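Local coordinates for protein spore cortex-lytic enzyme (Bacillus cereus ATCC 14579, PDB 6TCI) that probably acts as an N-acetylmuramyl-L-alanine amidase in spore cortex hydrolysis during germination, and is represented here by its N-terminal peptidoglycan-binding domain, at residues Q5-G10 / G35-G40; G27-K32 / Y42-N47; R46-K51 / K65-K70. All blocks are in the same frame, centred on the assembly; numbering follows the deposited sequence.

Contact 1: Q5-G10 / G35-G40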
ATOM      1  N   GLN A   5      11.240   6.081   0.216  1.00 27.16           N
ATOM      2  CA  GLN A   5      11.049   5.977  -1.224  1.00 26.21           C
ATOM      3  C   GLN A   5       9.580   5.736  -1.536  1.00 22.28           C
ATOM      4  O   GLN A   5       8.891   5.009  -0.814  1.00 23.77           O
ATOM      5  CB  GLN A   5      11.881   4.830  -1.800  1.00 30.94           C
ATOM      6  CG  GLN A   5      13.351   4.914  -1.449  1.00 36.31           C
ATOM      7  CD  GLN A   5      14.017   6.118  -2.079  1.00 41.12           C
ATOM      8  OE1 GLN A   5      14.398   6.087  -3.248  1.00 43.56           O
ATOM      9  NE2 GLN A   5      14.153   7.195  -1.307  1.00 42.50           N
ATOM     10  N   VAL A   6       9.103   6.359  -2.614  1.00 17.35           N
ATOM     11  CA  VAL A   6       7.729   6.146  -3.053  1.00 14.18           C
ATOM     12  C   VAL A   6       7.571   4.704  -3.510  1.00 15.24           C
ATOM     13  O   VAL A   6       8.399   4.184  -4.269  1.00 19.09           O
ATOM     14  CB  VAL A   6       7.387   7.123  -4.190  1.00 14.49           C
ATOM     15  CG1 VAL A   6       6.045   6.777  -4.821  1.00 15.00           C
ATOM     16  CG2 VAL A   6       7.376   8.565  -3.684  1.00 16.55           C
ATOM     17  N   ILE A   7       6.502   4.045  -3.053  1.00 13.55           N
ATOM     18  CA  ILE A   7       6.211   2.665  -3.434  1.00 12.91           C
ATOM     19  C   ILE A   7       5.218   2.697  -4.582  1.00 12.83           C
ATOM     20  O   ILE A   7       4.123   3.259  -4.448  1.00 12.88           O
ATOM     21  CB  ILE A   7       5.641   1.857  -2.259  1.00 13.63           C
ATOM     22  CG1 ILE A   7       6.334   2.204  -0.941  1.00 15.12           C
ATOM     23  CG2 ILE A   7       5.744   0.363  -2.548  1.00 15.27           C
ATOM     24  CD1 ILE A   7       5.709   1.487   0.250  1.00 17.56           C
ATOM     25  N   GLN A   8       5.582   2.088  -5.709  1.00 13.67           N
ATOM     26  CA  GLN A   8       4.711   2.130  -6.874  1.00 14.23           C
ATOM     27  C   GLN A   8       4.860   0.848  -7.673  1.00 12.01           C
ATOM     28  O   GLN A   8       5.730   0.017  -7.406  1.00 14.03           O
ATOM     29  CB  GLN A   8       5.010   3.344  -7.750  1.00 18.64           C
ATOM     30  CG  GLN A   8       6.360   3.278  -8.396  1.00 24.28           C
ATOM     31  CD  GLN A   8       6.511   4.324  -9.472  1.00 29.61           C
ATOM     32  OE1 GLN A   8       7.360   5.205  -9.378  1.00 33.59           O
ATOM     33  NE2 GLN A   8       5.675   4.238 -10.500  1.00 32.01           N
ATOM     34  N   ARG A   9       4.004   0.726  -8.681  1.00 13.64           N
ATOM     35  CA  ARG A   9       4.002  -0.418  -9.578  1.00 14.66           C
ATOM     36  C   ARG A   9       5.404  -0.736 -10.081  1.00 15.29           C
ATOM     37  O   ARG A   9       6.160   0.160 -10.476  1.00 17.16           O
ATOM     38  CB  ARG A   9       3.080  -0.076 -10.741  1.00 17.73           C
ATOM     39  CG  ARG A   9       3.221  -0.930 -11.944  1.00 21.97           C
ATOM     40  CD  ARG A   9       2.456  -0.296 -13.063  1.00 24.77           C
ATOM     41  NE  ARG A   9       2.253  -1.242 -14.129  1.00 28.18           N
ATOM     42  CZ  ARG A   9       1.414  -1.016 -15.128  1.00 28.77           C
ATOM     43  NH1 ARG A   9       0.739   0.126 -15.154  1.00 29.63           N
ATOM     44  NH2 ARG A   9       1.259  -1.914 -16.084  1.00 33.95           N
ATOM     45  N   GLY A  10       5.751  -2.026 -10.053  1.00 15.43           N
ATOM     46  CA  GLY A  10       7.055  -2.489 -10.466  1.00 16.17           C
ATOM     47  C   GLY A  10       8.044  -2.658  -9.336  1.00 18.28           C
ATOM     48  O   GLY A  10       9.056  -3.348  -9.510  1.00 21.30           O
ATOM     49  N   GLY A  35       5.480  -9.453  -2.138  1.00 19.41           N
ATOM     50  CA  GLY A  35       6.501  -8.433  -2.259  1.00 18.06           C
ATOM     51  C   GLY A  35       6.713  -7.881  -3.651  1.00 18.47           C
ATOM     52  O   GLY A  35       7.715  -7.205  -3.878  1.00 19.47           O
ATOM     53  N   VAL A  36       5.798  -8.129  -4.587  1.00 18.35           N
ATOM     54  CA  VAL A  36       5.889  -7.605  -5.948  1.00 18.54           C
ATOM     55  C   VAL A  36       4.663  -6.733  -6.205  1.00 16.86           C
ATOM     56  O   VAL A  36       3.527  -7.204  -6.073  1.00 17.62           O
ATOM     57  CB  VAL A  36       5.992  -8.732  -6.989  1.00 20.11           C
ATOM     58  CG1 VAL A  36       6.047  -8.159  -8.395  1.00 21.83           C
ATOM     59  CG2 VAL A  36       7.218  -9.584  -6.719  1.00 21.99           C
ATOM     60  N   PHE A  37       4.891  -5.476  -6.586  1.00 14.76           N
ATOM     61  CA  PHE A  37       3.812  -4.496  -6.743  1.00 13.61           C
ATOM     62  C   PHE A  37       3.234  -4.621  -8.155  1.00 15.04           C
ATOM     63  O   PHE A  37       3.763  -4.050  -9.115  1.00 16.01           O
ATOM     64  CB  PHE A  37       4.351  -3.100  -6.453  1.00 12.75           C
ATOM     65  CG  PHE A  37       3.296  -2.030  -6.233  1.00 12.49           C
ATOM     66  CD1 PHE A  37       2.209  -1.878  -7.091  1.00 12.50           C
ATOM     67  CD2 PHE A  37       3.457  -1.106  -5.207  1.00 12.93           C
ATOM     68  CE1 PHE A  37       1.287  -0.847  -6.894  1.00 12.25           C
ATOM     69  CE2 PHE A  37       2.546  -0.082  -5.011  1.00 14.41           C
ATOM     70  CZ  PHE A  37       1.458   0.043  -5.854  1.00 14.66           C
ATOM     71  N   GLY A  38       2.134  -5.363  -8.278  1.00 15.82           N
ATOM     72  CA  GLY A  38       1.417  -5.464  -9.533  1.00 13.79           C
ATOM     73  C   GLY A  38      -0.024  -5.008  -9.408  1.00 13.03           C
ATOM     74  O   GLY A  38      -0.352  -4.229  -8.507  1.00 13.88           O
ATOM     75  N   TRP A  39      -0.897  -5.517 -10.281  1.00 14.66           N
ATOM     76  CA  TRP A  39      -2.278  -5.043 -10.342  1.00 14.11           C
ATOM     77  C   TRP A  39      -2.984  -5.161  -8.997  1.00 14.96           C
ATOM     78  O   TRP A  39      -3.681  -4.231  -8.567  1.00 14.77           O
ATOM     79  CB  TRP A  39      -3.063  -5.824 -11.398  1.00 16.16           C
ATOM     80  CG  TRP A  39      -4.532  -5.773 -11.113  1.00 15.49           C
ATOM     81  CD1 TRP A  39      -5.290  -6.749 -10.545  1.00 16.45           C
ATOM     82  CD2 TRP A  39      -5.407  -4.658 -11.327  1.00 16.10           C
ATOM     83  NE1 TRP A  39      -6.589  -6.319 -10.405  1.00 17.35           N
ATOM     84  CE2 TRP A  39      -6.688  -5.040 -10.883  1.00 15.80           C
ATOM     85  CE3 TRP A  39      -5.234  -3.381 -11.866  1.00 15.76           C
ATOM     86  CZ2 TRP A  39      -7.785  -4.185 -10.941  1.00 16.43           C
ATOM     87  CZ3 TRP A  39      -6.327  -2.535 -11.935  1.00 16.01           C
ATOM     88  CH2 TRP A  39      -7.584  -2.939 -11.472  1.00 16.49           C
ATOM     89  N   GLY A  40      -2.826  -6.297  -8.317  1.00 15.48           N
ATOM     90  CA  GLY A  40      -3.562  -6.492  -7.083  1.00 16.56           C
ATOM     91  C   GLY A  40      -3.185  -5.488  -6.017  1.00 15.71           C
ATOM     92  O   GLY A  40      -4.031  -5.080  -5.213  1.00 15.94           O
TER
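One face of the Phe-37 ring is covered by the peptide link between Gln-8 and Arg-9: Gln-8 C sits 3.4 Å above the plane and Arg-9 N 3.5 Å above it, both over the centre. At the edge, in plane, comes the CG2 methyl of Ile-7, 3.8 Å from Phe-37 CD2; the two side chains cross at about a right angle. Arg-9 adds its backbone, CA lying 3.4 Å from Phe-37 CD1, while its extended chain runs off the other way. For Phe-37 itself, a chi1 of -165° turns the ring flat against the 5-10 backbone. In this three-helix peptidoglycan-binding fold, the contact fastens the loop before helix 14-25 to the turn that starts helix 39-51, whose N-cap position is Gly-38. Leu-19, Tyr-42 and Leu-45 also pack on Phe-37, and Ile-7 reaches Val-16 and Leu-19 of helix 14-25. Beside the ring, Gly-10 N donates to Phe-37 O at 3.0 Å. That bond is practically straight (179°) and lies in the carbonyl plane, and Phe-37 shares a second backbone bond with Ala-11.

Contact 2: G27-K32 / Y42-N47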
ATOM      1  N   GLY A  27      -8.086  -5.094   5.057  1.00 27.52           N
ATOM      2  CA  GLY A  27      -9.131  -5.681   4.235  1.00 26.74           C
ATOM      3  C   GLY A  27      -9.150  -5.243   2.788  1.00 27.18           C
ATOM      4  O   GLY A  27     -10.171  -5.432   2.114  1.00 31.97           O
ATOM      5  N   PHE A  28      -8.072  -4.653   2.290  1.00 24.34           N
ATOM      6  CA  PHE A  28      -8.034  -4.186   0.911  1.00 21.99           C
ATOM      7  C   PHE A  28      -7.268  -5.105  -0.027  1.00 23.23           C
ATOM      8  O   PHE A  28      -7.630  -5.206  -1.205  1.00 25.78           O
ATOM      9  CB  PHE A  28      -7.418  -2.786   0.831  1.00 20.56           C
ATOM     10  CG  PHE A  28      -8.248  -1.724   1.474  1.00 19.83           C
ATOM     11  CD1 PHE A  28      -9.256  -1.088   0.763  1.00 21.42           C
ATOM     12  CD2 PHE A  28      -8.024  -1.359   2.789  1.00 19.67           C
ATOM     13  CE1 PHE A  28     -10.029  -0.106   1.360  1.00 22.69           C
ATOM     14  CE2 PHE A  28      -8.796  -0.386   3.395  1.00 21.81           C
ATOM     15  CZ  PHE A  28      -9.794   0.246   2.677  1.00 22.23           C
ATOM     16  N   TYR A  29      -6.214  -5.763   0.451  1.00 22.97           N
ATOM     17  CA  TYR A  29      -5.372  -6.609  -0.385  1.00 23.76           C
ATOM     18  C   TYR A  29      -5.725  -8.068  -0.130  1.00 27.90           C
ATOM     19  O   TYR A  29      -5.532  -8.568   0.983  1.00 28.35           O
ATOM     20  CB  TYR A  29      -3.892  -6.360  -0.100  1.00 20.76           C
ATOM     21  CG  TYR A  29      -2.970  -7.175  -0.972  1.00 20.10           C
ATOM     22  CD1 TYR A  29      -2.783  -6.860  -2.312  1.00 21.86           C
ATOM     23  CD2 TYR A  29      -2.287  -8.266  -0.459  1.00 20.58           C
ATOM     24  CE1 TYR A  29      -1.945  -7.609  -3.112  1.00 23.48           C
ATOM     25  CE2 TYR A  29      -1.449  -9.021  -1.254  1.00 22.14           C
ATOM     26  CZ  TYR A  29      -1.280  -8.688  -2.576  1.00 23.57           C
ATOM     27  OH  TYR A  29      -0.442  -9.440  -3.368  1.00 25.33           O
ATOM     28  N   THR A  30      -6.222  -8.744  -1.172  1.00 31.42           N
ATOM     29  CA  THR A  30      -6.765 -10.093  -1.077  1.00 34.15           C
ATOM     30  C   THR A  30      -5.773 -11.187  -1.448  1.00 34.56           C
ATOM     31  O   THR A  30      -5.968 -12.337  -1.031  1.00 36.48           O
ATOM     32  CB  THR A  30      -7.999 -10.224  -1.989  1.00 37.23           C
ATOM     33  OG1 THR A  30      -7.592 -10.202  -3.363  1.00 39.74           O
ATOM     34  CG2 THR A  30      -8.967  -9.079  -1.755  1.00 37.65           C
ATOM     35  N   GLY A  31      -4.736 -10.870  -2.219  1.00 33.39           N
ATOM     36  CA  GLY A  31      -3.856 -11.876  -2.770  1.00 32.59           C
ATOM     37  C   GLY A  31      -2.770 -12.314  -1.806  1.00 31.51           C
ATOM     38  O   GLY A  31      -2.771 -11.998  -0.613  1.00 30.48           O
ATOM     39  N   LYS A  32      -1.824 -13.075  -2.347  1.00 31.43           N
ATOM     40  CA  LYS A  32      -0.687 -13.532  -1.566  1.00 30.41           C
ATOM     41  C   LYS A  32       0.277 -12.371  -1.378  1.00 26.98           C
ATOM     42  O   LYS A  32       0.578 -11.642  -2.332  1.00 26.37           O
ATOM     43  CB  LYS A  32       0.024 -14.678  -2.285  1.00 32.13           C
ATOM     44  CG  LYS A  32       1.076 -15.378  -1.442  1.00 33.27           C
ATOM     45  N   TYR A  42      -1.859  -2.382  -6.767  1.00 12.48           N
ATOM     46  CA  TYR A  42      -2.362  -1.120  -7.301  1.00 12.73           C
ATOM     47  C   TYR A  42      -3.832  -0.939  -6.954  1.00 12.64           C
ATOM     48  O   TYR A  42      -4.242   0.112  -6.443  1.00 12.14           O
ATOM     49  CB  TYR A  42      -2.170  -1.163  -8.817  1.00 13.86           C
ATOM     50  CG  TYR A  42      -2.669   0.014  -9.629  1.00 13.53           C
ATOM     51  CD1 TYR A  42      -1.895   1.160  -9.787  1.00 15.11           C
ATOM     52  CD2 TYR A  42      -3.887  -0.053 -10.299  1.00 14.08           C
ATOM     53  CE1 TYR A  42      -2.343   2.221 -10.557  1.00 17.20           C
ATOM     54  CE2 TYR A  42      -4.336   1.000 -11.082  1.00 15.61           C
ATOM     55  CZ  TYR A  42      -3.563   2.131 -11.211  1.00 17.79           C
ATOM     56  OH  TYR A  42      -4.016   3.177 -11.982  1.00 20.37           O
ATOM     57  N   TRP A  43      -4.641  -1.973  -7.219  1.00 12.40           N
ATOM     58  CA  TRP A  43      -6.073  -1.932  -6.932  1.00 13.42           C
ATOM     59  C   TRP A  43      -6.338  -1.738  -5.441  1.00 13.99           C
ATOM     60  O   TRP A  43      -7.105  -0.852  -5.041  1.00 14.46           O
ATOM     61  CB  TRP A  43      -6.689  -3.239  -7.435  1.00 16.75           C
ATOM     62  CG  TRP A  43      -8.143  -3.452  -7.145  1.00 19.84           C
ATOM     63  CD1 TRP A  43      -8.674  -4.407  -6.330  1.00 23.33           C
ATOM     64  CD2 TRP A  43      -9.254  -2.739  -7.704  1.00 19.19           C
ATOM     65  NE1 TRP A  43     -10.044  -4.321  -6.325  1.00 25.00           N
ATOM     66  CE2 TRP A  43     -10.427  -3.303  -7.158  1.00 21.71           C
ATOM     67  CE3 TRP A  43      -9.371  -1.668  -8.593  1.00 18.06           C
ATOM     68  CZ2 TRP A  43     -11.702  -2.841  -7.484  1.00 21.76           C
ATOM     69  CZ3 TRP A  43     -10.641  -1.206  -8.910  1.00 19.10           C
ATOM     70  CH2 TRP A  43     -11.786  -1.795  -8.359  1.00 20.97           C
ATOM     71  N   ALA A  44      -5.713  -2.571  -4.602  1.00 12.87           N
ATOM     72  CA  ALA A  44      -5.902  -2.453  -3.158  1.00 13.08           C
ATOM     73  C   ALA A  44      -5.507  -1.073  -2.659  1.00 12.37           C
ATOM     74  O   ALA A  44      -6.203  -0.480  -1.829  1.00 12.85           O
ATOM     75  CB  ALA A  44      -5.078  -3.520  -2.436  1.00 14.05           C
ATOM     76  N   LEU A  45      -4.374  -0.552  -3.140  1.00 11.10           N
ATOM     77  CA  LEU A  45      -3.899   0.733  -2.646  1.00 11.48           C
ATOM     78  C   LEU A  45      -4.825   1.863  -3.065  1.00 11.74           C
ATOM     79  O   LEU A  45      -5.119   2.755  -2.262  1.00 12.28           O
ATOM     80  CB  LEU A  45      -2.467   0.990  -3.124  1.00 10.52           C
ATOM     81  CG  LEU A  45      -1.855   2.324  -2.673  1.00 11.15           C
ATOM     82  CD1 LEU A  45      -1.855   2.476  -1.153  1.00 13.41           C
ATOM     83  CD2 LEU A  45      -0.448   2.514  -3.251  1.00 12.79           C
ATOM     84  N   ARG A  46      -5.315   1.832  -4.308  1.00 12.99           N
ATOM     85  CA  ARG A  46      -6.259   2.860  -4.733  1.00 13.98           C
ATOM     86  C   ARG A  46      -7.552   2.809  -3.921  1.00 15.61           C
ATOM     87  O   ARG A  46      -8.108   3.854  -3.568  1.00 16.62           O
ATOM     88  CB  ARG A  46      -6.522   2.745  -6.233  1.00 14.53           C
ATOM     89  CG  ARG A  46      -5.320   3.137  -7.059  1.00 17.69           C
ATOM     90  CD  ARG A  46      -5.562   2.851  -8.521  1.00 19.21           C
ATOM     91  NE  ARG A  46      -6.745   3.557  -8.997  1.00 20.85           N
ATOM     92  CZ  ARG A  46      -6.713   4.733  -9.620  1.00 23.92           C
ATOM     93  NH1 ARG A  46      -5.555   5.330  -9.880  1.00 26.47           N
ATOM     94  NH2 ARG A  46      -7.842   5.314  -9.975  1.00 26.23           N
ATOM     95  N   ASN A  47      -8.044   1.605  -3.614  1.00 13.78           N
ATOM     96  CA  ASN A  47      -9.255   1.505  -2.799  1.00 15.70           C
ATOM     97  C   ASN A  47      -9.010   2.018  -1.387  1.00 15.33           C
ATOM     98  O   ASN A  47      -9.894   2.639  -0.783  1.00 17.31           O
ATOM     99  CB  ASN A  47      -9.741   0.059  -2.772  1.00 19.76           C
ATOM    100  CG  ASN A  47     -10.369  -0.354  -4.077  1.00 24.53           C
ATOM    101  OD1 ASN A  47     -10.917   0.479  -4.801  1.00 27.98           O
ATOM    102  ND2 ASN A  47     -10.283  -1.638  -4.398  1.00 27.03           N
TER
HETATM  103  O   HOH W   1      -9.604  -3.390  -2.243  1.00 26.37           O
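Ala-44 presses its methyl against the backbone of Phe-28 and Tyr-29, and this is the tight, buried half of the contact. Its CB lies 3.3 Å from Phe-28 O and 3.9 Å from Tyr-29 CB, and it meets the tyrosine ring at the edge, near the ring plane. So small a side chain allows the loop to come close to helix 39-51, with the CA atoms of Phe-28 and Ala-44 4.9 Å apart. Leu-23 of helix 14-25 touches both Ala-44 and Tyr-29, so the methyl is wedged where loop and both helices converge. Gly-31 N lies over one face of the Tyr-29 ring, and Tyr-29 OH donates to Lys-32 O at 2.6 Å from above the carbonyl plane, which ties the loop back on itself.

Toward the solvent side the fit is looser. The partly exposed Phe-28 ring, swung to the side of its own backbone N (chi1 -67°), leans along the helix, with CD1 3.7 Å from Asn-47 CB and CE1 3.5 Å from Asn-47 O; ring and amide planes are 34° apart. The amide reaches the loop through a water rather than directly: Asn-47 ND2 gives its hydrogen to the water, which in turn donates to Phe-28 O, each at 2.9 Å. The same ND2 stands over the indole face of Trp-43, 3.2 Å above it and toward the rim. Gly-27 just before closes helix 14-25 in a Schellman motif, turning the chain of the peptidoglycan-binding domain into the loop laid along helix 39-51.

No direct hydrogen bond joins the two segments, which implies that the loop is held on the helix by van der Waals packing of the Phe-28 ring and the Ala-44 methyl, with the water serving the Phe-28 carbonyl at the margin.

Contact 3: R46-K51 / K65-K70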
ATOM      1  N   ARG A  46      -5.315   1.832  -4.308  1.00 12.99           N
ATOM      2  CA  ARG A  46      -6.259   2.860  -4.733  1.00 13.98           C
ATOM      3  C   ARG A  46      -7.552   2.809  -3.921  1.00 15.61           C
ATOM      4  O   ARG A  46      -8.108   3.854  -3.568  1.00 16.62           O
ATOM      5  CB  ARG A  46      -6.522   2.745  -6.233  1.00 14.53           C
ATOM      6  CG  ARG A  46      -5.320   3.137  -7.059  1.00 17.69           C
ATOM      7  CD  ARG A  46      -5.562   2.851  -8.521  1.00 19.21           C
ATOM      8  NE  ARG A  46      -6.745   3.557  -8.997  1.00 20.85           N
ATOM      9  CZ  ARG A  46      -6.713   4.733  -9.620  1.00 23.92           C
ATOM     10  NH1 ARG A  46      -5.555   5.330  -9.880  1.00 26.47           N
ATOM     11  NH2 ARG A  46      -7.842   5.314  -9.975  1.00 26.23           N
ATOM     12  N   ASN A  47      -8.044   1.605  -3.614  1.00 13.78           N
ATOM     13  CA  ASN A  47      -9.255   1.505  -2.799  1.00 15.70           C
ATOM     14  C   ASN A  47      -9.010   2.018  -1.387  1.00 15.33           C
ATOM     15  O   ASN A  47      -9.894   2.639  -0.783  1.00 17.31           O
ATOM     16  CB  ASN A  47      -9.741   0.059  -2.772  1.00 19.76           C
ATOM     17  CG  ASN A  47     -10.369  -0.354  -4.077  1.00 24.53           C
ATOM     18  OD1 ASN A  47     -10.917   0.479  -4.801  1.00 27.98           O
ATOM     19  ND2 ASN A  47     -10.283  -1.638  -4.398  1.00 27.03           N
ATOM     20  N   PHE A  48      -7.816   1.762  -0.843  1.00 14.66           N
ATOM     21  CA  PHE A  48      -7.461   2.323   0.455  1.00 14.63           C
ATOM     22  C   PHE A  48      -7.437   3.844   0.398  1.00 13.46           C
ATOM     23  O   PHE A  48      -7.981   4.519   1.279  1.00 14.60           O
ATOM     24  CB  PHE A  48      -6.099   1.790   0.904  1.00 14.30           C
ATOM     25  CG  PHE A  48      -5.567   2.485   2.115  1.00 14.55           C
ATOM     26  CD1 PHE A  48      -5.982   2.097   3.377  1.00 16.01           C
ATOM     27  CD2 PHE A  48      -4.689   3.547   2.002  1.00 15.65           C
ATOM     28  CE1 PHE A  48      -5.529   2.743   4.504  1.00 17.41           C
ATOM     29  CE2 PHE A  48      -4.224   4.197   3.137  1.00 16.30           C
ATOM     30  CZ  PHE A  48      -4.655   3.792   4.386  1.00 16.79           C
ATOM     31  N   GLN A  49      -6.790   4.402  -0.634  1.00 14.31           N
ATOM     32  CA  GLN A  49      -6.734   5.855  -0.760  1.00 15.15           C
ATOM     33  C   GLN A  49      -8.130   6.460  -0.828  1.00 18.73           C
ATOM     34  O   GLN A  49      -8.407   7.464  -0.161  1.00 18.85           O
ATOM     35  CB  GLN A  49      -5.888   6.251  -1.970  1.00 14.83           C
ATOM     36  CG  GLN A  49      -4.405   5.966  -1.759  1.00 13.84           C
ATOM     37  CD  GLN A  49      -3.592   6.192  -3.015  1.00 14.04           C
ATOM     38  OE1 GLN A  49      -4.031   5.864  -4.117  1.00 14.61           O
ATOM     39  NE2 GLN A  49      -2.401   6.756  -2.856  1.00 15.09           N
ATOM     40  N   GLU A  50      -9.024   5.856  -1.617  1.00 19.38           N
ATOM     41  CA  GLU A  50     -10.387   6.366  -1.734  1.00 21.31           C
ATOM     42  C   GLU A  50     -11.102   6.331  -0.390  1.00 21.57           C
ATOM     43  O   GLU A  50     -11.714   7.323   0.025  1.00 22.74           O
ATOM     44  CB  GLU A  50     -11.154   5.561  -2.787  1.00 25.48           C
ATOM     45  CG  GLU A  50     -12.589   6.031  -3.004  1.00 33.01           C
ATOM     46  CD  GLU A  50     -12.753   6.809  -4.291  1.00 40.38           C
ATOM     47  OE1 GLU A  50     -12.118   6.432  -5.302  1.00 44.39           O
ATOM     48  OE2 GLU A  50     -13.520   7.795  -4.292  1.00 44.71           O
ATOM     49  N   LYS A  51     -11.016   5.198   0.314  1.00 19.99           N
ATOM     50  CA  LYS A  51     -11.712   5.053   1.589  1.00 18.50           C
ATOM     51  C   LYS A  51     -11.214   6.064   2.613  1.00 18.25           C
ATOM     52  O   LYS A  51     -12.000   6.586   3.415  1.00 20.33           O
ATOM     53  CB  LYS A  51     -11.520   3.631   2.125  1.00 18.19           C
ATOM     54  CG  LYS A  51     -12.206   3.352   3.461  1.00 19.11           C
ATOM     55  CD  LYS A  51     -13.733   3.387   3.330  1.00 18.08           C
ATOM     56  CE  LYS A  51     -14.235   2.273   2.424  1.00 18.71           C
ATOM     57  NZ  LYS A  51     -15.699   2.042   2.575  1.00 18.65           N
ATOM     58  N   LYS A  65       1.593   6.535   3.099  1.00 14.61           N
ATOM     59  CA  LYS A  65       2.223   5.655   4.082  1.00 15.22           C
ATOM     60  C   LYS A  65       1.817   6.032   5.498  1.00 14.72           C
ATOM     61  O   LYS A  65       1.517   5.157   6.320  1.00 15.98           O
ATOM     62  CB  LYS A  65       3.742   5.729   3.970  1.00 14.55           C
ATOM     63  CG  LYS A  65       4.316   5.118   2.717  1.00 15.98           C
ATOM     64  CD  LYS A  65       5.753   5.559   2.584  1.00 21.45           C
ATOM     65  CE  LYS A  65       6.387   5.093   1.304  1.00 26.46           C
ATOM     66  NZ  LYS A  65       7.777   5.623   1.214  1.00 27.62           N
ATOM     67  N   GLN A  66       1.825   7.331   5.808  1.00 14.35           N
ATOM     68  CA  GLN A  66       1.466   7.760   7.155  1.00 16.43           C
ATOM     69  C   GLN A  66       0.031   7.380   7.485  1.00 16.06           C
ATOM     70  O   GLN A  66      -0.261   6.943   8.607  1.00 16.95           O
ATOM     71  CB  GLN A  66       1.677   9.267   7.297  1.00 21.62           C
ATOM     72  CG  GLN A  66       3.145   9.656   7.393  1.00 28.43           C
ATOM     73  CD  GLN A  66       3.397  11.103   7.025  1.00 35.03           C
ATOM     74  OE1 GLN A  66       2.468  11.912   6.967  1.00 38.39           O
ATOM     75  NE2 GLN A  66       4.659  11.437   6.765  1.00 36.03           N
ATOM     76  N   MET A  67      -0.874   7.521   6.513  1.00 16.39           N
ATOM     77  CA  MET A  67      -2.261   7.130   6.733  1.00 16.97           C
ATOM     78  C   MET A  67      -2.387   5.624   6.932  1.00 16.37           C
ATOM     79  O   MET A  67      -3.171   5.169   7.770  1.00 17.65           O
ATOM     80  CB  MET A  67      -3.118   7.594   5.557  1.00 18.06           C
ATOM     81  CG  MET A  67      -4.601   7.322   5.725  1.00 19.68           C
ATOM     82  SD  MET A  67      -5.396   8.462   6.872  1.00 23.57           S
ATOM     83  CE  MET A  67      -5.321   9.984   5.937  1.00 25.69           C
ATOM     84  N   LEU A  68      -1.625   4.841   6.170  1.00 14.97           N
ATOM     85  CA  LEU A  68      -1.705   3.391   6.287  1.00 15.59           C
ATOM     86  C   LEU A  68      -1.194   2.920   7.645  1.00 15.82           C
ATOM     87  O   LEU A  68      -1.775   2.011   8.255  1.00 17.62           O
ATOM     88  CB  LEU A  68      -0.947   2.742   5.128  1.00 16.79           C
ATOM     89  CG  LEU A  68      -1.087   1.227   5.018  1.00 17.47           C
ATOM     90  CD1 LEU A  68      -2.560   0.813   4.969  1.00 17.94           C
ATOM     91  CD2 LEU A  68      -0.323   0.717   3.800  1.00 18.17           C
ATOM     92  N   VAL A  69      -0.125   3.545   8.148  1.00 14.92           N
ATOM     93  CA  VAL A  69       0.368   3.237   9.486  1.00 15.35           C
ATOM     94  C   VAL A  69      -0.663   3.622  10.544  1.00 17.65           C
ATOM     95  O   VAL A  69      -0.925   2.857  11.482  1.00 20.26           O
ATOM     96  CB  VAL A  69       1.730   3.920   9.710  1.00 15.98           C
ATOM     97  CG1 VAL A  69       2.152   3.795  11.143  1.00 17.49           C
ATOM     98  CG2 VAL A  69       2.785   3.316   8.776  1.00 15.22           C
ATOM     99  N   LYS A  70      -1.265   4.805  10.415  1.00 18.83           N
ATOM    100  CA  LYS A  70      -2.287   5.225  11.370  1.00 22.00           C
ATOM    101  C   LYS A  70      -3.492   4.291  11.340  1.00 23.88           C
ATOM    102  O   LYS A  70      -4.049   3.945  12.389  1.00 26.40           O
ATOM    103  CB  LYS A  70      -2.703   6.666  11.069  1.00 24.82           C
ATOM    104  CG  LYS A  70      -3.731   7.253  12.034  1.00 27.23           C
ATOM    105  CD  LYS A  70      -4.083   8.688  11.651  1.00 30.68           C
ATOM    106  CE  LYS A  70      -5.118   9.283  12.589  1.00 32.17           C
TER
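Phe-48 and Leu-68 mark the closest approach of two helical segments whose CA atoms come no nearer than 8.3 Å, a separation that side chains must bridge. Phe-48 does most of the bridging. Its CG is anti to the backbone N (chi1 171°), and the ring reaches from helix 39-51 to the backbone of helix 62-71, where CZ lies 3.5 Å from Leu-68 CA.

Leu-68 folds back over this ring. Its CD1 methyl stands 3.9 Å from the centroid of the Phe-48 ring, only 23° off the ring normal, a CH-pi contact over one face; CD1 is offset toward the rim and lies 3.6 Å from Phe-48 CE1. Met-67 meets the far end of the ring from another side, with CG 3.8 Å from Phe-48 CZ, while its carbonyl O lies at the ring edge, in plane. Beyond CG the methionine bends twice, at chi2 (76°) and at chi3, and its tip leads away from helix 39-51. The touch is therefore made by the methylene and not by the sulfur. No hydrogen bond crosses between the segments; backbone bonds such as that from Lys-51 N to Asn-47 O run within each helix.

Next to Phe-48 on helix 39-51, Gln-49 accepts from the backbone N atoms of Asp-57 and Gly-58 through OE1 and uses NE2 with Thr-64 OG1, so it joins the connecting loop to the start of helix 62-71. Around the contact, Phe-52 stacks on Phe-48, and helix 14-25 completes the core of this three-helix domain, placing Leu-23 against Phe-48 and both Leu-19 and Arg-22 against Leu-68.

How the contacts relate
All three contacts draw on helix 39-51, taking it in order from its N-terminal cap (contact 1) through its middle (contact 2) to its C-terminal turns (contact 3). Contact 3 is the buried one, helix against helix and wholly apolar; contacts 1 and 2 are partly buried and set loops against the helix or its start. Their chemistry follows: contact 1 has a direct backbone hydrogen bond beside its ring, contact 2 a bridging water, contact 3 neither. They also touch one another. The Phe-37 ring joins contact 1 to the helix residues of contact 2, Phe-28 reaches Phe-48 and Lys-51, and Lys-65 packs against Ile-7, linking contacts 1 and 3 although these lie on opposite sides of the domain centre.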